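Virulence associated protein VapB (PDB 4CV7) is a plasmid-encoded, virulence-associated protein of Rhodococcus equi whose biochemical role is undefined, and folds into an eight-stranded antiparallel beta-barrel of two Greek-key motifs. Local coordinates at residues Q4-H9 against Y24-M29; G33-L38 against F65-L70. All blocks are in the same frame, centred on the assembly; numbering follows the deposited sequence.

Overall arrangement
From the N terminus the chain runs up strand 4-14 and back along strand 18-25, and interaction 1 (4-9 with 24-29) closes this first hairpin at its open end, where the chain turns toward strand 29-37. Interaction 2 (33-38 with 65-70) opens only after that closure, so the two follow in series and neither nests nor crosses. Its longer loop carries strand 42-52 and helix 55-61 before strand 64-68 returns the chain to the wall beside strand 100-108. Interaction 1 thus fastens sheet neighbours near the surface, while interaction 2 joins strands 29-37 and 64-68, separated in the barrel by strand 100-108. Their centres lie about 20 Å apart.

Interaction 1 of 2, residues Q4-H9 against Y24-M29; sequences QQYDVH and YGPEDM
Tyr6 and Pro26 form the packed part of this contact, at the open end of the beta hairpin of strands 4-14 and 18-25, the first two strands of the VapB barrel. The pyrrolidine of Pro26 crosses the Tyr6 side chain at about a right angle, with Pro26 CG 3.6 Å from Tyr6 CG. Leu55 of helix 55-61 touches both residues, while Tyr59 OH is hydrogen-bonded to Pro26 O, tying the turn to the helix. Val8, the buried residue among those touching, continues the packing: its CB comes to 3.5 Å from Tyr24 O, and its CG1 lies against Gly25 CA and the CD of Pro26.

The other end of the contact is the solvent side. There a water donates to both Asp7 O and Tyr24 O, linking two carbonyls that cannot bond to each other. Beside it the exposed His9 and Tyr24 make the single bridge between the segments, an antiparallel hydrogen-bonded pair. Tyr24 N donates to His9 O over 2.8 Å in an almost straight bond, with an N-H...O angle of 178°. The His9 CG lies between its own backbone N and carbonyl carbon (chi1 62°), which starts the ring on its way across to Tyr24. The His9 side chain also touches Trp47 of strand 42-52. The two rings meet obliquely, with planes at 32°. Tyr24 CB sits over one face of the imidazole in a CH-pi contact, displaced toward the rim and 3.9 Å from the ring centroid.

Interaction 2 of 2, residues G33-L38 against F65-L70; sequences GDAGGL and FQYNAL
Phe65 and Tyr67 reach inward, past strand 100-108 of the antiparallel beta-barrel, to strand 33-37 in an apolar contact with no hydrogen bond between the segments. Strands 33-37 and 65-68 are not sheet neighbours, since strand 100-108 runs between them. Their axes come within 8.3 Å and their N-to-C directions differ by 51°, a spacing bridged by side chains.

Ala35 points its methyl group inward to meet both rings. Its CB lies 3.6 Å from Phe65 CZ and 3.9 Å from Tyr67 CE2, reaching the tyrosine at its ring edge, in plane. The two aromatic residues share a first torsion, with CG between the backbone N and the carbonyl carbon (chi1 74° in Phe65 and 70° in Tyr67), and both rings are turned to this one methyl. At its far end the phenylalanine ring lies against bare backbone: CE1 is 3.7 Å from Gly33 CA, and Asp34 N approaches the same atom at the ring edge. The rings of Phe21 and Phe31 meet Phe65 edge-to-face, extending the aromatic cluster through the core.

Asp34, by contrast, turns away from the contact, and its OD1 is hydrogen-bonded to Tyr18 OH and forms a salt bridge with Lys20 NZ. The polar end of Tyr67 has a weak hydrogen bond to Gln19 OE1. On the strand 33-37 side, the same Tyr67 OH lies 3.6 Å from Gly37 CA.

Interaction 1 of 2, residues Q4-H9 against Y24-M29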
loop_
_atom_site.group_PDB
_atom_site.type_symbol
_atom_site.label_atom_id
_atom_site.label_comp_id
_atom_site.label_asym_id
_atom_site.label_seq_id
_atom_site.Cartn_x
_atom_site.Cartn_y
_atom_site.Cartn_z
ATOM N N GLN A 4 -0.798 -16.655 2.026
ATOM C CA GLN A 4 0.662 -16.666 2.113
ATOM C C GLN A 4 1.159 -15.318 2.618
ATOM O O GLN A 4 0.458 -14.309 2.409
ATOM C CB GLN A 4 1.275 -17.013 0.773
ATOM C CG GLN A 4 0.993 -18.418 0.418
ATOM C CD GLN A 4 2.001 -18.903 -0.616
ATOM O OE1 GLN A 4 3.232 -18.781 -0.434
ATOM N NE2 GLN A 4 1.494 -19.375 -1.721
ATOM N N GLN A 5 2.303 -15.319 3.281
ATOM C CA GLN A 5 2.947 -14.138 3.797
ATOM C C GLN A 5 4.240 -13.877 3.113
ATOM O O GLN A 5 5.046 -14.762 2.915
ATOM C CB GLN A 5 3.227 -14.298 5.282
ATOM C CG GLN A 5 1.952 -14.441 6.086
ATOM C CD GLN A 5 2.196 -14.648 7.533
ATOM O OE1 GLN A 5 3.180 -14.219 8.101
ATOM N NE2 GLN A 5 1.214 -15.216 8.147
ATOM N N TYR A 6 4.545 -12.619 2.981
ATOM C CA TYR A 6 5.748 -12.123 2.334
ATOM C C TYR A 6 6.268 -10.911 3.034
ATOM O O TYR A 6 5.482 -9.984 3.251
ATOM C CB TYR A 6 5.506 -11.803 0.863
ATOM C CG TYR A 6 4.774 -12.890 0.037
ATOM C CD1 TYR A 6 3.398 -12.929 0.072
ATOM C CD2 TYR A 6 5.440 -13.833 -0.674
ATOM C CE1 TYR A 6 2.697 -13.908 -0.616
ATOM C CE2 TYR A 6 4.777 -14.770 -1.460
ATOM C CZ TYR A 6 3.359 -14.793 -1.424
ATOM O OH TYR A 6 2.681 -15.743 -2.135
ATOM N N ASP A 7 7.586 -10.784 3.203
ATOM C CA ASP A 7 8.167 -9.605 3.758
ATOM C C ASP A 7 8.089 -8.504 2.734
ATOM O O ASP A 7 8.410 -8.739 1.543
ATOM C CB ASP A 7 9.656 -9.882 4.080
ATOM C CG ASP A 7 9.862 -10.725 5.302
ATOM O OD1 ASP A 7 8.973 -10.908 6.136
ATOM O OD2 ASP A 7 11.050 -11.091 5.431
ATOM N N VAL A 8 7.727 -7.286 3.111
ATOM C CA VAL A 8 7.736 -6.174 2.179
ATOM C C VAL A 8 8.269 -4.932 2.884
ATOM O O VAL A 8 8.375 -4.935 4.114
ATOM C CB VAL A 8 6.332 -5.818 1.648
ATOM C CG1 VAL A 8 5.773 -6.975 0.794
ATOM C CG2 VAL A 8 5.370 -5.418 2.765
ATOM N N HIS A 9 8.628 -3.934 2.116
ATOM C CA HIS A 9 8.985 -2.634 2.698
ATOM C C HIS A 9 8.488 -1.591 1.746
ATOM O O HIS A 9 8.122 -1.889 0.587
ATOM C CB HIS A 9 10.476 -2.493 2.965
ATOM C CG HIS A 9 11.319 -2.567 1.720
ATOM N ND1 HIS A 9 11.691 -3.770 1.144
ATOM C CD2 HIS A 9 11.908 -1.600 0.957
ATOM C CE1 HIS A 9 12.458 -3.538 0.084
ATOM N NE2 HIS A 9 12.603 -2.232 -0.055
ATOM N N TYR A 24 7.588 -2.337 -2.119
ATOM C CA TYR A 24 8.467 -3.281 -2.830
ATOM C C TYR A 24 8.046 -4.673 -2.366
ATOM O O TYR A 24 8.219 -5.026 -1.188
ATOM C CB TYR A 24 9.927 -2.945 -2.562
ATOM C CG TYR A 24 10.159 -1.477 -2.980
ATOM C CD1 TYR A 24 10.228 -1.191 -4.328
ATOM C CD2 TYR A 24 10.145 -0.391 -2.097
ATOM C CE1 TYR A 24 10.341 0.093 -4.800
ATOM C CE2 TYR A 24 10.228 0.936 -2.614
ATOM C CZ TYR A 24 10.328 1.132 -3.940
ATOM O OH TYR A 24 10.418 2.329 -4.598
ATOM N N GLY A 25 7.430 -5.425 -3.253
ATOM C CA GLY A 25 6.855 -6.693 -2.927
ATOM C C GLY A 25 7.676 -7.897 -3.468
ATOM O O GLY A 25 8.698 -7.713 -4.169
ATOM N N PRO A 26 7.236 -9.087 -3.188
ATOM C CA PRO A 26 7.946 -10.292 -3.667
ATOM C C PRO A 26 7.898 -10.433 -5.168
ATOM O O PRO A 26 7.101 -9.834 -5.902
ATOM C CB PRO A 26 7.178 -11.425 -2.980
ATOM C CG PRO A 26 5.790 -10.881 -2.746
ATOM C CD PRO A 26 6.060 -9.441 -2.344
ATOM N N GLU A 27 8.879 -11.169 -5.683
ATOM C CA GLU A 27 8.984 -11.354 -7.146
ATOM C C GLU A 27 9.344 -10.023 -7.847
ATOM O O GLU A 27 9.021 -9.798 -9.018
ATOM C CB GLU A 27 7.801 -12.177 -7.785
ATOM C CG GLU A 27 7.670 -13.478 -6.976
ATOM C CD GLU A 27 6.624 -14.497 -7.435
ATOM O OE1 GLU A 27 6.006 -14.314 -8.484
ATOM O OE2 GLU A 27 6.522 -15.585 -6.786
ATOM N N ASP A 28 10.043 -9.131 -7.110
ATOM C CA ASP A 28 10.648 -7.938 -7.696
ATOM C C ASP A 28 9.589 -6.960 -8.231
ATOM O O ASP A 28 9.766 -6.285 -9.219
ATOM C CB ASP A 28 11.749 -8.288 -8.711
ATOM C CG ASP A 28 12.758 -9.327 -8.198
ATOM O OD1 ASP A 28 12.990 -9.484 -6.963
ATOM O OD2 ASP A 28 13.426 -9.892 -9.068
ATOM N N MET A 29 8.438 -6.909 -7.543
ATOM C CA MET A 29 7.363 -6.113 -8.035
ATOM C C MET A 29 7.234 -4.820 -7.206
ATOM O O MET A 29 7.555 -4.801 -6.038
ATOM C CB MET A 29 6.052 -6.880 -7.892
ATOM C CG MET A 29 5.164 -6.780 -9.064
ATOM S SD MET A 29 5.829 -7.262 -10.687
ATOM C CE MET A 29 5.821 -9.066 -10.522
HETATM O O HOH W 1 9.710 -7.470 -0.840
#

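Interaction 2 of 2, residues G33-L38 against F65-L70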
loop_
_atom_site.group_PDB
_atom_site.type_symbol
_atom_site.label_atom_id
_atom_site.label_comp_id
_atom_site.label_asym_id
_atom_site.label_seq_id
_atom_site.Cartn_x
_atom_site.Cartn_y
_atom_site.Cartn_z
ATOM N N GLY A 33 1.259 3.922 -5.648
ATOM C CA GLY A 33 -0.113 4.379 -5.327
ATOM C C GLY A 33 -0.225 5.833 -4.976
ATOM O O GLY A 33 0.683 6.441 -4.448
ATOM N N ASP A 34 -1.351 6.402 -5.404
ATOM C CA ASP A 34 -1.619 7.809 -5.256
ATOM C C ASP A 34 -2.920 7.939 -4.463
ATOM O O ASP A 34 -3.940 7.554 -5.001
ATOM C CB ASP A 34 -1.783 8.433 -6.637
ATOM C CG ASP A 34 -0.503 8.370 -7.423
ATOM O OD1 ASP A 34 0.392 9.163 -7.177
ATOM O OD2 ASP A 34 -0.489 7.657 -8.398
ATOM N N ALA A 35 -2.826 8.493 -3.277
ATOM C CA ALA A 35 -3.973 8.517 -2.363
ATOM C C ALA A 35 -4.322 9.940 -2.048
ATOM O O ALA A 35 -3.522 10.863 -2.059
ATOM C CB ALA A 35 -3.724 7.767 -1.112
ATOM N N GLY A 36 -5.609 10.144 -1.637
ATOM C CA GLY A 36 -6.017 11.234 -0.817
ATOM C C GLY A 36 -6.286 10.789 0.581
ATOM O O GLY A 36 -6.737 9.644 0.795
ATOM N N GLY A 37 -6.164 11.684 1.508
ATOM C CA GLY A 37 -6.405 11.344 2.916
ATOM C C GLY A 37 -6.140 12.489 3.800
ATOM O O GLY A 37 -5.315 13.315 3.503
ATOM N N LEU A 38 -6.625 12.476 4.983
ATOM C CA LEU A 38 -6.455 13.556 5.919
ATOM C C LEU A 38 -5.287 13.106 6.783
ATOM O O LEU A 38 -5.444 12.296 7.759
ATOM C CB LEU A 38 -7.762 13.784 6.697
ATOM C CG LEU A 38 -8.874 14.374 5.844
ATOM C CD1 LEU A 38 -10.152 14.448 6.689
ATOM C CD2 LEU A 38 -8.509 15.677 5.250
ATOM N N PHE A 65 -6.426 1.191 -3.570
ATOM C CA PHE A 65 -5.951 0.814 -2.226
ATOM C C PHE A 65 -6.558 1.765 -1.210
ATOM O O PHE A 65 -6.892 2.887 -1.527
ATOM C CB PHE A 65 -4.425 0.702 -2.135
ATOM C CG PHE A 65 -3.695 2.007 -2.137
ATOM C CD1 PHE A 65 -3.761 2.906 -3.205
ATOM C CD2 PHE A 65 -3.023 2.474 -0.989
ATOM C CE1 PHE A 65 -3.097 4.141 -3.161
ATOM C CE2 PHE A 65 -2.382 3.699 -0.964
ATOM C CZ PHE A 65 -2.435 4.514 -2.051
ATOM N N GLN A 66 -6.610 1.262 0.042
ATOM C CA GLN A 66 -7.002 2.073 1.154
ATOM C C GLN A 66 -6.095 1.812 2.298
ATOM O O GLN A 66 -5.639 0.695 2.470
ATOM C CB GLN A 66 -8.451 1.792 1.615
ATOM C CG GLN A 66 -9.476 2.115 0.545
ATOM C CD GLN A 66 -10.905 1.631 0.892
ATOM O OE1 GLN A 66 -11.110 1.290 2.004
ATOM N NE2 GLN A 66 -11.630 1.167 -0.102
ATOM N N TYR A 67 -5.792 2.831 3.053
ATOM C CA TYR A 67 -4.924 2.676 4.244
ATOM C C TYR A 67 -5.605 3.153 5.508
ATOM O O TYR A 67 -6.494 4.019 5.443
ATOM C CB TYR A 67 -3.561 3.385 3.981
ATOM C CG TYR A 67 -3.643 4.886 3.930
ATOM C CD1 TYR A 67 -3.774 5.645 5.167
ATOM C CD2 TYR A 67 -3.729 5.591 2.749
ATOM C CE1 TYR A 67 -3.845 7.005 5.137
ATOM C CE2 TYR A 67 -3.718 6.946 2.730
ATOM C CZ TYR A 67 -3.804 7.619 3.871
ATOM O OH TYR A 67 -3.887 8.997 3.938
ATOM N N ASN A 68 -5.157 2.645 6.642
ATOM C CA ASN A 68 -5.739 2.998 7.946
ATOM C C ASN A 68 -4.617 2.925 8.905
ATOM O O ASN A 68 -3.960 1.857 9.082
ATOM C CB ASN A 68 -6.885 1.985 8.303
ATOM C CG ASN A 68 -7.539 2.297 9.665
ATOM O OD1 ASN A 68 -6.857 2.329 10.713
ATOM N ND2 ASN A 68 -8.872 2.386 9.698
ATOM N N ALA A 69 -4.451 4.045 9.580
ATOM C CA ALA A 69 -3.498 4.202 10.630
ATOM C C ALA A 69 -4.133 4.552 11.904
ATOM O O ALA A 69 -3.479 5.142 12.767
ATOM C CB ALA A 69 -2.570 5.317 10.195
ATOM N N LEU A 70 -5.366 4.144 12.184
ATOM C CA LEU A 70 -6.029 4.567 13.407
ATOM C C LEU A 70 -5.620 3.644 14.491
ATOM O O LEU A 70 -5.836 4.002 15.657
ATOM C CB LEU A 70 -7.594 4.507 13.271
ATOM C CG LEU A 70 -8.177 5.328 12.133
ATOM C CD1 LEU A 70 -9.696 5.192 12.100
ATOM C CD2 LEU A 70 -7.781 6.801 12.315
#